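Local structure of N-acylethanolamine-hydrolyzing acid amidase subunit alpha (Caenorhabditis elegans, 6DY3) at residues Gln27-Val32 with Gln75-Gly80; Gly42-Thr47 with Val93-Leu98; Lys49-Pro54 with Tyr99-Phe104. The protein probably breaks down bioactive fatty acid amides such as N-palmitoylethanolamine to ethanolamine and free fatty acids, as the alpha subunit of a heterodimeric amidase matured by autocatalytic cleavage. All blocks are in the same frame, centred on the assembly; numbering follows the deposited sequence.

Contact 1 (Gln27-Val32 with Gln75-Gly80); sequences QRWNQV and QEELKG
A buried carboxylate of helix 72-85, that of Glu77, ties this helix to Arg28 and Trp29 at the turn that leads into helix 30-36. The two carboxylate oxygens have separate tasks. Glu77 OE2 takes the salt bridge from Arg28 NH1 at 2.8 Å, with the nitrogen lying nearly along the line of the C-O bond; the N-H...O angle of 132° makes it a bent bond. The guanidinium is reached at its edge, somewhat tilted from its plane. The other oxygen, Glu77 OE1, accepts the indole N-H, Trp29 NE1 standing 2.8 Å away. That bond is nearly straight at 171° and lies in the plane of the indole, yet it comes in from well above the carboxylate plane, with the ring and carboxylate planes turned 62° against each other. Arg28 holds its chain extended from CG to NE, which carries the guanidinium to Glu77 OE2, and its CD lies 3.5 Å from Glu77 OE2 on the way. The backbones stay apart, with Arg28 CA and Glu77 CA 7.0 Å from each other.

The approach is shaped by a type I beta turn from Gln27 to Asn30, which leaves Trp29 at the N-cap position of helix 30-36. Within it, Asn30 ND2 donates to Gln27 OE1 at 2.9 Å.

Arg28 NH1 also forms a salt bridge with Glu73, while Arg97 and Asn53 of the beta subunit bind OE2 and OE1 of Glu77. With an arginine from each subunit beside it, the carboxylate would probably stay ionised. Such a shared charge is characteristic of a buried ionic network at a subunit interface, here of the amidase heterodimer.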
ATOM      1  N   GLN A  27      20.913   0.594  -9.883  1.00 58.85           N
ATOM      2  CA  GLN A  27      20.531   0.701 -11.284  1.00 62.65           C
ATOM      3  C   GLN A  27      19.118   0.216 -11.558  1.00 58.98           C
ATOM      4  O   GLN A  27      18.662   0.295 -12.702  1.00 62.37           O
ATOM      5  CB  GLN A  27      21.517  -0.097 -12.149  1.00 70.79           C
ATOM      6  CG  GLN A  27      22.962   0.227 -11.833  1.00 75.82           C
ATOM      7  CD  GLN A  27      23.280   1.683 -12.092  1.00 80.00           C
ATOM      8  OE1 GLN A  27      22.994   2.208 -13.171  1.00 77.05           O
ATOM      9  NE2 GLN A  27      23.767   2.374 -11.066  1.00 84.69           N
ATOM     10  N   ARG A  28      18.405  -0.261 -10.538  1.00 52.23           N
ATOM     11  CA  ARG A  28      17.162  -0.985 -10.772  1.00 49.05           C
ATOM     12  C   ARG A  28      16.033  -0.056 -11.207  1.00 47.80           C
ATOM     13  O   ARG A  28      15.181  -0.441 -12.018  1.00 45.15           O
ATOM     14  CB  ARG A  28      16.772  -1.747  -9.509  1.00 48.86           C
ATOM     15  CG  ARG A  28      17.715  -2.882  -9.161  1.00 49.52           C
ATOM     16  CD  ARG A  28      17.356  -3.494  -7.822  1.00 49.73           C
ATOM     17  NE  ARG A  28      18.306  -4.525  -7.422  1.00 53.33           N
ATOM     18  CZ  ARG A  28      18.237  -5.198  -6.277  1.00 55.34           C
ATOM     19  NH1 ARG A  28      17.261  -4.951  -5.413  1.00 51.09           N
ATOM     20  NH2 ARG A  28      19.146  -6.120  -5.994  1.00 60.64           N
ATOM     21  N   TRP A  29      15.994   1.161 -10.668  1.00 46.55           N
ATOM     22  CA  TRP A  29      14.901   2.085 -10.921  1.00 44.48           C
ATOM     23  C   TRP A  29      15.241   3.115 -11.989  1.00 46.51           C
ATOM     24  O   TRP A  29      14.497   4.088 -12.153  1.00 49.06           O
ATOM     25  CB  TRP A  29      14.509   2.790  -9.622  1.00 42.03           C
ATOM     26  CG  TRP A  29      14.031   1.846  -8.570  1.00 40.94           C
ATOM     27  CD1 TRP A  29      14.757   1.335  -7.529  1.00 41.11           C
ATOM     28  CD2 TRP A  29      12.719   1.285  -8.459  1.00 39.79           C
ATOM     29  NE1 TRP A  29      13.973   0.494  -6.776  1.00 40.16           N
ATOM     30  CE2 TRP A  29      12.720   0.445  -7.329  1.00 39.35           C
ATOM     31  CE3 TRP A  29      11.544   1.413  -9.206  1.00 39.25           C
ATOM     32  CZ2 TRP A  29      11.590  -0.259  -6.928  1.00 39.08           C
ATOM     33  CZ3 TRP A  29      10.424   0.713  -8.804  1.00 38.31           C
ATOM     34  CH2 TRP A  29      10.454  -0.112  -7.679  1.00 37.92           C
ATOM     35  N   ASN A  30      16.330   2.915 -12.734  1.00 46.57           N
ATOM     36  CA  ASN A  30      16.760   3.916 -13.706  1.00 47.59           C
ATOM     37  C   ASN A  30      15.656   4.221 -14.714  1.00 48.00           C
ATOM     38  O   ASN A  30      15.338   5.389 -14.966  1.00 50.07           O
ATOM     39  CB  ASN A  30      18.021   3.441 -14.428  1.00 47.82           C
ATOM     40  CG  ASN A  30      19.199   3.268 -13.495  1.00 50.30           C
ATOM     41  OD1 ASN A  30      19.193   3.744 -12.365  1.00 53.64           O
ATOM     42  ND2 ASN A  30      20.217   2.570 -13.967  1.00 54.50           N
ATOM     43  N   GLN A  31      15.063   3.183 -15.304  1.00 47.25           N
ATOM     44  CA  GLN A  31      14.078   3.404 -16.356  1.00 47.56           C
ATOM     45  C   GLN A  31      12.820   4.061 -15.804  1.00 48.33           C
ATOM     46  O   GLN A  31      12.228   4.931 -16.454  1.00 47.24           O
ATOM     47  CB  GLN A  31      13.743   2.081 -17.040  1.00 50.86           C
ATOM     48  CG  GLN A  31      13.093   2.231 -18.395  1.00 54.58           C
ATOM     49  CD  GLN A  31      13.944   3.039 -19.360  1.00 56.05           C
ATOM     50  OE1 GLN A  31      15.091   2.682 -19.648  1.00 53.68           O
ATOM     51  NE2 GLN A  31      13.385   4.137 -19.865  1.00 55.70           N
ATOM     52  N   VAL A  32      12.386   3.643 -14.613  1.00 48.78           N
ATOM     53  CA  VAL A  32      11.223   4.258 -13.978  1.00 45.91           C
ATOM     54  C   VAL A  32      11.456   5.751 -13.783  1.00 46.70           C
ATOM     55  O   VAL A  32      10.603   6.580 -14.121  1.00 45.92           O
ATOM     56  CB  VAL A  32      10.909   3.554 -12.644  1.00 45.44           C
ATOM     57  CG1 VAL A  32       9.857   4.325 -11.845  1.00 44.94           C
ATOM     58  CG2 VAL A  32      10.443   2.124 -12.897  1.00 45.61           C
ATOM     59  N   GLN A  75      19.522   0.860   0.737  1.00 44.40           N
ATOM     60  CA  GLN A  75      20.309   2.089   0.712  1.00 48.34           C
ATOM     61  C   GLN A  75      20.785   2.402  -0.700  1.00 52.66           C
ATOM     62  O   GLN A  75      20.693   3.544  -1.164  1.00 52.87           O
ATOM     63  CB  GLN A  75      21.503   1.961   1.655  1.00 51.10           C
ATOM     64  CG  GLN A  75      21.140   1.893   3.117  1.00 50.45           C
ATOM     65  CD  GLN A  75      22.358   1.730   4.002  1.00 52.82           C
ATOM     66  OE1 GLN A  75      23.417   2.308   3.737  1.00 54.01           O
ATOM     67  NE2 GLN A  75      22.218   0.940   5.060  1.00 53.14           N
ATOM     68  N   GLU A  76      21.296   1.393  -1.404  1.00 57.52           N
ATOM     69  CA  GLU A  76      21.820   1.631  -2.741  1.00 64.59           C
ATOM     70  C   GLU A  76      20.706   1.988  -3.718  1.00 63.13           C
ATOM     71  O   GLU A  76      20.907   2.814  -4.616  1.00 69.22           O
ATOM     72  CB  GLU A  76      22.593   0.402  -3.214  1.00 70.71           C
ATOM     73  CG  GLU A  76      23.835   0.108  -2.396  1.00 76.68           C
ATOM     74  CD  GLU A  76      24.529  -1.171  -2.825  1.00 86.01           C
ATOM     75  OE1 GLU A  76      24.265  -1.658  -3.949  1.00 89.07           O
ATOM     76  OE2 GLU A  76      25.338  -1.698  -2.033  1.00 90.02           O
ATOM     77  N   GLU A  77      19.521   1.396  -3.554  1.00 53.15           N
ATOM     78  CA  GLU A  77      18.394   1.768  -4.404  1.00 49.19           C
ATOM     79  C   GLU A  77      18.027   3.231  -4.200  1.00 49.21           C
ATOM     80  O   GLU A  77      17.855   3.984  -5.164  1.00 48.70           O
ATOM     81  CB  GLU A  77      17.188   0.876  -4.115  1.00 50.35           C
ATOM     82  CG  GLU A  77      17.351  -0.570  -4.533  1.00 52.78           C
ATOM     83  CD  GLU A  77      16.028  -1.323  -4.533  1.00 53.52           C
ATOM     84  OE1 GLU A  77      14.972  -0.667  -4.404  1.00 54.84           O
ATOM     85  OE2 GLU A  77      16.039  -2.566  -4.668  1.00 52.44           O
ATOM     86  N   LEU A  78      17.905   3.651  -2.940  1.00 52.80           N
ATOM     87  CA  LEU A  78      17.559   5.038  -2.655  1.00 53.63           C
ATOM     88  C   LEU A  78      18.624   5.988  -3.184  1.00 53.58           C
ATOM     89  O   LEU A  78      18.301   7.040  -3.749  1.00 56.76           O
ATOM     90  CB  LEU A  78      17.367   5.225  -1.153  1.00 53.72           C
ATOM     91  CG  LEU A  78      16.138   4.532  -0.563  1.00 52.08           C
ATOM     92  CD1 LEU A  78      16.216   4.523   0.957  1.00 54.77           C
ATOM     93  CD2 LEU A  78      14.841   5.204  -1.039  1.00 47.11           C
ATOM     94  N   LYS A  79      19.899   5.636  -3.016  1.00 49.48           N
ATOM     95  CA  LYS A  79      20.964   6.460  -3.574  1.00 52.50           C
ATOM     96  C   LYS A  79      20.887   6.493  -5.093  1.00 52.09           C
ATOM     97  O   LYS A  79      21.042   7.554  -5.708  1.00 54.18           O
ATOM     98  CB  LYS A  79      22.326   5.941  -3.109  1.00 56.52           C
ATOM     99  CG  LYS A  79      22.604   6.203  -1.633  1.00 57.30           C
ATOM    100  CD  LYS A  79      23.983   5.734  -1.212  1.00 62.41           C
ATOM    101  CE  LYS A  79      24.257   6.076   0.249  1.00 69.72           C
ATOM    102  NZ  LYS A  79      24.073   7.539   0.550  1.00 71.85           N
ATOM    103  N   GLY A  80      20.633   5.343  -5.717  1.00 50.19           N
ATOM    104  CA  GLY A  80      20.469   5.321  -7.161  1.00 49.74           C
ATOM    105  C   GLY A  80      19.286   6.151  -7.620  1.00 47.41           C
ATOM    106  O   GLY A  80      19.359   6.840  -8.639  1.00 46.47           O
TER

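Contact 2 (Gly42-Thr47 with Val93-Leu98); sequences GVVEET and VGMNIL
Met95, on helix 89-97, reaches across to Val44 and Thr47 of helix 40-48; its CG and SD meet the threonine and CE the valine. CB points toward the facing helix, whose Thr47 CA is 7.6 Å from Met95 CA. CG then comes to 3.7 Å from Thr47 CG2. The chain runs on extended to SD, which rests against the body of the threonine, 3.7 Å from Thr47 CB. At the last bond it turns (chi3 -80°), and this bend swings the methyl off the threonine and onto the valine one helical turn earlier. CE ends 3.6 Å from Val44 CG1 and equally near the other branch, CG2, so it sits against both methyls, the two side chains crossing at about a right angle.

This is buried helix-to-helix packing of the alpha subunit, beside the beta subunit, carried by a single long side chain set against an i, i+3 pair. Further cover comes from Tyr52 of the beta subunit on Met95 and Leu51 of the beta subunit on Val44. Thr47 OG1, also near the sulfur, spends its proton on its own helix, donating to Val43 O at 2.7 Å; that carbonyl also accepts Thr47 N.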
ATOM      1  N   GLY A  42       8.221  18.383  -9.056  1.00 53.35           N
ATOM      2  CA  GLY A  42       6.991  18.933  -8.513  1.00 53.56           C
ATOM      3  C   GLY A  42       6.387  18.065  -7.425  1.00 50.81           C
ATOM      4  O   GLY A  42       5.808  18.576  -6.461  1.00 51.97           O
ATOM      5  N   VAL A  43       6.507  16.742  -7.563  1.00 47.86           N
ATOM      6  CA  VAL A  43       5.977  15.838  -6.544  1.00 47.63           C
ATOM      7  C   VAL A  43       6.712  16.044  -5.231  1.00 48.81           C
ATOM      8  O   VAL A  43       6.097  16.148  -4.162  1.00 45.66           O
ATOM      9  CB  VAL A  43       6.075  14.378  -7.023  1.00 46.38           C
ATOM     10  CG1 VAL A  43       5.935  13.404  -5.855  1.00 41.74           C
ATOM     11  CG2 VAL A  43       5.000  14.100  -8.072  1.00 49.43           C
ATOM     12  N   VAL A  44       8.040  16.119  -5.293  1.00 54.22           N
ATOM     13  CA  VAL A  44       8.828  16.311  -4.084  1.00 52.69           C
ATOM     14  C   VAL A  44       8.448  17.622  -3.416  1.00 51.97           C
ATOM     15  O   VAL A  44       8.136  17.665  -2.221  1.00 53.14           O
ATOM     16  CB  VAL A  44      10.331  16.273  -4.413  1.00 54.90           C
ATOM     17  CG1 VAL A  44      11.169  16.562  -3.156  1.00 58.54           C
ATOM     18  CG2 VAL A  44      10.707  14.952  -5.089  1.00 52.10           C
ATOM     19  N   GLU A  45       8.460  18.714  -4.188  1.00 50.24           N
ATOM     20  CA  GLU A  45       8.168  20.027  -3.627  1.00 52.00           C
ATOM     21  C   GLU A  45       6.788  20.053  -2.991  1.00 51.46           C
ATOM     22  O   GLU A  45       6.581  20.705  -1.962  1.00 51.24           O
ATOM     23  CB  GLU A  45       8.281  21.097  -4.713  1.00 58.26           C
ATOM     24  CG  GLU A  45       7.989  22.506  -4.224  1.00 67.07           C
ATOM     25  CD  GLU A  45       8.056  23.536  -5.333  1.00 75.96           C
ATOM     26  OE1 GLU A  45       8.257  23.142  -6.503  1.00 78.75           O
ATOM     27  OE2 GLU A  45       7.906  24.741  -5.034  1.00 79.53           O
ATOM     28  N   GLU A  46       5.826  19.365  -3.603  1.00 56.00           N
ATOM     29  CA  GLU A  46       4.461  19.382  -3.096  1.00 57.70           C
ATOM     30  C   GLU A  46       4.273  18.436  -1.914  1.00 50.08           C
ATOM     31  O   GLU A  46       3.452  18.712  -1.032  1.00 49.46           O
ATOM     32  CB  GLU A  46       3.485  19.019  -4.217  1.00 59.68           C
ATOM     33  CG  GLU A  46       2.041  19.357  -3.898  1.00 63.97           C
ATOM     34  CD  GLU A  46       1.848  20.833  -3.582  1.00 67.83           C
ATOM     35  OE1 GLU A  46       2.487  21.680  -4.249  1.00 67.69           O
ATOM     36  OE2 GLU A  46       1.061  21.145  -2.664  1.00 68.47           O
ATOM     37  N   THR A  47       5.013  17.325  -1.879  1.00 43.94           N
ATOM     38  CA  THR A  47       4.910  16.398  -0.755  1.00 40.84           C
ATOM     39  C   THR A  47       5.470  17.009   0.525  1.00 41.38           C
ATOM     40  O   THR A  47       4.892  16.831   1.604  1.00 35.98           O
ATOM     41  CB  THR A  47       5.636  15.090  -1.077  1.00 36.77           C
ATOM     42  OG1 THR A  47       5.105  14.538  -2.282  1.00 38.91           O
ATOM     43  CG2 THR A  47       5.456  14.078   0.044  1.00 34.73           C
ATOM     44  N   VAL A  93      14.578   9.900   1.069  1.00 43.26           N
ATOM     45  CA  VAL A  93      14.487   9.027   2.238  1.00 42.95           C
ATOM     46  C   VAL A  93      13.308   9.438   3.116  1.00 40.22           C
ATOM     47  O   VAL A  93      12.547   8.590   3.597  1.00 41.16           O
ATOM     48  CB  VAL A  93      15.812   9.052   3.026  1.00 44.86           C
ATOM     49  CG1 VAL A  93      15.658   8.353   4.386  1.00 42.90           C
ATOM     50  CG2 VAL A  93      16.926   8.408   2.212  1.00 46.98           C
ATOM     51  N   GLY A  94      13.148  10.744   3.347  1.00 35.24           N
ATOM     52  CA  GLY A  94      12.057  11.209   4.183  1.00 34.87           C
ATOM     53  C   GLY A  94      10.690  10.827   3.642  1.00 40.01           C
ATOM     54  O   GLY A  94       9.826  10.353   4.381  1.00 40.03           O
ATOM     55  N   MET A  95      10.470  11.027   2.337  1.00 43.93           N
ATOM     56  CA  MET A  95       9.171  10.674   1.769  1.00 44.63           C
ATOM     57  C   MET A  95       8.897   9.183   1.870  1.00 40.69           C
ATOM     58  O   MET A  95       7.752   8.774   2.105  1.00 45.03           O
ATOM     59  CB  MET A  95       9.060  11.138   0.320  1.00 47.66           C
ATOM     60  CG  MET A  95       8.817  12.626   0.185  1.00 54.65           C
ATOM     61  SD  MET A  95       8.722  13.177  -1.517  1.00 62.58           S
ATOM     62  CE  MET A  95      10.461  13.264  -1.886  1.00 58.62           C
ATOM     63  N   ASN A  96       9.916   8.350   1.687  1.00 35.94           N
ATOM     64  CA  ASN A  96       9.694   6.908   1.754  1.00 34.79           C
ATOM     65  C   ASN A  96       9.365   6.451   3.168  1.00 33.54           C
ATOM     66  O   ASN A  96       8.590   5.508   3.351  1.00 34.47           O
ATOM     67  CB  ASN A  96      10.931   6.193   1.228  1.00 36.14           C
ATOM     68  CG  ASN A  96      10.913   6.021  -0.262  1.00 37.28           C
ATOM     69  OD1 ASN A  96      10.385   5.031  -0.770  1.00 39.70           O
ATOM     70  ND2 ASN A  96      11.485   6.985  -0.986  1.00 36.09           N
ATOM     71  N   ILE A  97       9.960   7.088   4.171  1.00 35.18           N
ATOM     72  CA  ILE A  97       9.686   6.724   5.559  1.00 37.88           C
ATOM     73  C   ILE A  97       8.317   7.240   5.990  1.00 35.64           C
ATOM     74  O   ILE A  97       7.514   6.506   6.581  1.00 34.74           O
ATOM     75  CB  ILE A  97      10.806   7.250   6.482  1.00 37.81           C
ATOM     76  CG1 ILE A  97      12.086   6.434   6.254  1.00 37.84           C
ATOM     77  CG2 ILE A  97      10.373   7.201   7.950  1.00 36.84           C
ATOM     78  CD1 ILE A  97      13.264   6.857   7.088  1.00 39.00           C
ATOM     79  N   LEU A  98       8.031   8.508   5.700  1.00 32.66           N
ATOM     80  CA  LEU A  98       6.718   9.096   5.972  1.00 32.22           C
ATOM     81  C   LEU A  98       5.784   8.796   4.797  1.00 34.89           C
ATOM     82  O   LEU A  98       5.342   9.679   4.055  1.00 30.66           O
ATOM     83  CB  LEU A  98       6.852  10.591   6.221  1.00 31.75           C
ATOM     84  CG  LEU A  98       7.865  10.994   7.300  1.00 32.41           C
ATOM     85  CD1 LEU A  98       7.860  12.494   7.510  1.00 33.09           C
ATOM     86  CD2 LEU A  98       7.606  10.268   8.610  1.00 32.85           C
TER

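Contact 3 (Lys49-Pro54 with Tyr99-Phe104); sequences KYIPKP and YDVAAF
Tyr50 and Ala102 make the aromatic part of this contact. The alanine methyl stands over one face of the phenol ring, a CH-pi arrangement in which Ala102 CB lies 3.9 Å from the centroid of the Tyr50 ring and 21° off its normal. The methyl is displaced toward the rim on the CD2 side, at 3.7 Å from Tyr50 CD2. Ala102 CA lies over the same face, 3.6 Å from Tyr50 CG, so the backbone packs on the ring together with the methyl. That needs close main chains, and Tyr50 CA and Ala102 CA are indeed 5.5 Å apart.

Aliphatic packing continues the contact one residue along in 49-54 and one back in 99-104. Ile51 CG1 meets Val101 CG2 at 3.8 Å, with the side chains crossing at a slant. Val101 places CG1 between its backbone N and carbonyl carbon (chi1 67°), and CG2 is thereby the branch set against Ile51. The same methyl approaches the main chain, lying 3.6 Å from Tyr50 O.

In the fold, two connecting segments meet, mostly without regular structure: 49-54 links helix 40-48 to helix 56-63, while the segment 99-104 leaves helix 89-97 toward the C-terminal end of the alpha subunit, the end made by autocatalytic cleavage. Segment 99-104 is turned by a bond from Ala103 N to Asp100 O, 3.1 Å long.

Polar and charged interactions lie around this packing. Tyr50 OH is hydrogen-bonded to Asp22 of the beta subunit, and the ring forms a cation-pi pair with Arg107. On the other segment, Asp100 OD2 pairs with the hydroxyl of Tyr72 of the beta subunit, whose ring stacks with that of Phe104.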
ATOM      1  N   LYS A  49       5.403  19.932   1.593  1.00 47.08           N
ATOM      2  CA  LYS A  49       4.460  20.858   2.205  1.00 45.63           C
ATOM      3  C   LYS A  49       3.522  20.170   3.187  1.00 43.59           C
ATOM      4  O   LYS A  49       2.943  20.843   4.045  1.00 44.01           O
ATOM      5  CB  LYS A  49       3.655  21.545   1.107  1.00 47.02           C
ATOM      6  CG  LYS A  49       4.507  22.360   0.157  1.00 52.99           C
ATOM      7  CD  LYS A  49       3.660  23.016  -0.915  1.00 62.61           C
ATOM      8  CE  LYS A  49       4.522  23.737  -1.939  1.00 69.32           C
ATOM      9  NZ  LYS A  49       3.705  24.319  -3.044  1.00 73.09           N
ATOM     10  N   TYR A  50       3.351  18.852   3.083  1.00 42.87           N
ATOM     11  CA  TYR A  50       2.471  18.132   3.992  1.00 41.46           C
ATOM     12  C   TYR A  50       3.136  17.793   5.318  1.00 39.06           C
ATOM     13  O   TYR A  50       2.435  17.416   6.263  1.00 40.54           O
ATOM     14  CB  TYR A  50       1.975  16.847   3.334  1.00 42.46           C
ATOM     15  CG  TYR A  50       0.921  17.067   2.266  1.00 44.86           C
ATOM     16  CD1 TYR A  50      -0.430  16.965   2.564  1.00 42.70           C
ATOM     17  CD2 TYR A  50       1.284  17.372   0.958  1.00 48.18           C
ATOM     18  CE1 TYR A  50      -1.394  17.157   1.586  1.00 45.63           C
ATOM     19  CE2 TYR A  50       0.328  17.565  -0.025  1.00 48.54           C
ATOM     20  CZ  TYR A  50      -1.009  17.455   0.293  1.00 47.54           C
ATOM     21  OH  TYR A  50      -1.960  17.646  -0.683  1.00 47.47           O
ATOM     22  N   ILE A  51       4.456  17.893   5.404  1.00 43.83           N
ATOM     23  CA  ILE A  51       5.156  17.635   6.664  1.00 42.36           C
ATOM     24  C   ILE A  51       4.956  18.835   7.586  1.00 43.44           C
ATOM     25  O   ILE A  51       5.195  19.976   7.156  1.00 43.70           O
ATOM     26  CB  ILE A  51       6.643  17.382   6.417  1.00 43.27           C
ATOM     27  CG1 ILE A  51       6.844  16.272   5.382  1.00 43.46           C
ATOM     28  CG2 ILE A  51       7.333  16.996   7.723  1.00 42.73           C
ATOM     29  CD1 ILE A  51       8.294  16.028   4.998  1.00 43.99           C
ATOM     30  N   PRO A  52       4.530  18.635   8.835  1.00 43.94           N
ATOM     31  CA  PRO A  52       4.380  19.775   9.752  1.00 43.46           C
ATOM     32  C   PRO A  52       5.674  20.567   9.859  1.00 45.15           C
ATOM     33  O   PRO A  52       6.749  20.004  10.071  1.00 46.18           O
ATOM     34  CB  PRO A  52       4.009  19.115  11.084  1.00 42.93           C
ATOM     35  CG  PRO A  52       3.418  17.808  10.708  1.00 43.60           C
ATOM     36  CD  PRO A  52       4.142  17.365   9.475  1.00 43.75           C
ATOM     37  N   LYS A  53       5.561  21.888   9.719  1.00 49.87           N
ATOM     38  CA  LYS A  53       6.756  22.727   9.671  1.00 54.10           C
ATOM     39  C   LYS A  53       7.641  22.582  10.903  1.00 55.04           C
ATOM     40  O   LYS A  53       8.873  22.560  10.740  1.00 52.64           O
ATOM     41  CB  LYS A  53       6.353  24.191   9.467  1.00 58.12           C
ATOM     42  CG  LYS A  53       7.527  25.108   9.161  1.00 64.19           C
ATOM     43  CD  LYS A  53       7.064  26.479   8.689  1.00 71.04           C
ATOM     44  CE  LYS A  53       8.243  27.368   8.321  1.00 75.19           C
ATOM     45  NZ  LYS A  53       7.813  28.623   7.635  1.00 79.51           N
ATOM     46  N   PRO A  54       7.113  22.487  12.129  1.00 58.16           N
ATOM     47  CA  PRO A  54       8.007  22.329  13.289  1.00 60.90           C
ATOM     48  C   PRO A  54       8.878  21.083  13.219  1.00 59.02           C
ATOM     49  O   PRO A  54       9.975  21.070  13.796  1.00 64.07           O
ATOM     50  CB  PRO A  54       7.033  22.274  14.477  1.00 61.59           C
ATOM     51  CG  PRO A  54       5.805  22.967  13.995  1.00 60.63           C
ATOM     52  CD  PRO A  54       5.705  22.630  12.538  1.00 58.13           C
ATOM     53  N   TYR A  99       5.473   7.501   4.659  1.00 38.51           N
ATOM     54  CA  TYR A  99       4.803   7.011   3.458  1.00 37.90           C
ATOM     55  C   TYR A  99       3.442   7.666   3.256  1.00 40.93           C
ATOM     56  O   TYR A  99       3.008   7.835   2.112  1.00 40.49           O
ATOM     57  CB  TYR A  99       4.657   5.482   3.524  1.00 36.51           C
ATOM     58  CG  TYR A  99       3.784   4.981   4.658  1.00 37.36           C
ATOM     59  CD1 TYR A  99       2.426   4.751   4.463  1.00 36.33           C
ATOM     60  CD2 TYR A  99       4.314   4.739   5.918  1.00 38.50           C
ATOM     61  CE1 TYR A  99       1.618   4.301   5.494  1.00 38.85           C
ATOM     62  CE2 TYR A  99       3.514   4.289   6.958  1.00 40.91           C
ATOM     63  CZ  TYR A  99       2.165   4.071   6.741  1.00 43.22           C
ATOM     64  OH  TYR A  99       1.359   3.625   7.774  1.00 45.79           O
ATOM     65  N   ASP A 100       2.769   8.071   4.336  1.00 46.95           N
ATOM     66  CA  ASP A 100       1.402   8.577   4.262  1.00 48.99           C
ATOM     67  C   ASP A 100       1.307  10.067   4.580  1.00 49.79           C
ATOM     68  O   ASP A 100       0.212  10.568   4.855  1.00 55.42           O
ATOM     69  CB  ASP A 100       0.501   7.794   5.216  1.00 50.55           C
ATOM     70  CG  ASP A 100       0.807   8.093   6.678  1.00 56.03           C
ATOM     71  OD1 ASP A 100       1.953   8.501   6.972  1.00 56.96           O
ATOM     72  OD2 ASP A 100      -0.093   7.937   7.531  1.00 57.78           O
ATOM     73  N   VAL A 101       2.425  10.793   4.543  1.00 41.16           N
ATOM     74  CA  VAL A 101       2.393  12.178   4.994  1.00 38.74           C
ATOM     75  C   VAL A 101       1.506  13.023   4.090  1.00 40.46           C
ATOM     76  O   VAL A 101       0.840  13.955   4.558  1.00 43.29           O
ATOM     77  CB  VAL A 101       3.822  12.746   5.078  1.00 39.81           C
ATOM     78  CG1 VAL A 101       4.447  12.870   3.691  1.00 42.57           C
ATOM     79  CG2 VAL A 101       3.817  14.074   5.797  1.00 36.57           C
ATOM     80  N   ALA A 102       1.474  12.724   2.795  1.00 41.25           N
ATOM     81  CA  ALA A 102       0.648  13.462   1.850  1.00 39.81           C
ATOM     82  C   ALA A 102      -0.652  12.746   1.532  1.00 37.01           C
ATOM     83  O   ALA A 102      -1.424  13.228   0.700  1.00 38.03           O
ATOM     84  CB  ALA A 102       1.428  13.729   0.558  1.00 37.42           C
ATOM     85  N   ALA A 103      -0.916  11.611   2.180  1.00 35.56           N
ATOM     86  CA  ALA A 103      -2.154  10.880   1.942  1.00 34.79           C
ATOM     87  C   ALA A 103      -3.340  11.527   2.645  1.00 35.67           C
ATOM     88  O   ALA A 103      -4.436  11.601   2.078  1.00 40.34           O
ATOM     89  CB  ALA A 103      -1.993   9.434   2.403  1.00 32.27           C
ATOM     90  N   PHE A 104      -3.143  12.010   3.867  1.00 36.04           N
ATOM     91  CA  PHE A 104      -4.220  12.551   4.686  1.00 37.21           C
ATOM     92  C   PHE A 104      -3.780  13.917   5.194  1.00 41.87           C
ATOM     93  O   PHE A 104      -2.835  14.012   5.983  1.00 42.30           O
ATOM     94  CB  PHE A 104      -4.548  11.597   5.838  1.00 38.69           C
ATOM     95  CG  PHE A 104      -5.764  11.986   6.625  1.00 43.04           C
ATOM     96  CD1 PHE A 104      -6.976  12.190   5.993  1.00 46.40           C
ATOM     97  CD2 PHE A 104      -5.698  12.132   7.999  1.00 42.87           C
ATOM     98  CE1 PHE A 104      -8.103  12.546   6.718  1.00 49.39           C
ATOM     99  CE2 PHE A 104      -6.820  12.488   8.730  1.00 44.28           C
ATOM    100  CZ  PHE A 104      -8.022  12.694   8.089  1.00 47.58           C
TER

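In the fold
Contacts 2 and 3 adjoin, their centres 8 Å apart, and Thr47 joins them: its CG2 lies 4.0 Å from Val101 CG1. Contact 1 sits farther off, 16 Å from contact 2 between centres, yet the two touch where Leu78 CD2 comes to 3.8 Å from Asn96 ND2. Contacts 1 and 3, with centres 24 Å apart, fall on opposite sides of the chain's centre and do not touch. In all three pairs the segments alternate along the chain. Residues of each contact also touch the beta subunit, so the packing within the alpha chain runs on into the heterodimer interface. The bound sugars are distant: a fucose is about 11 Å from the side chain of Val44.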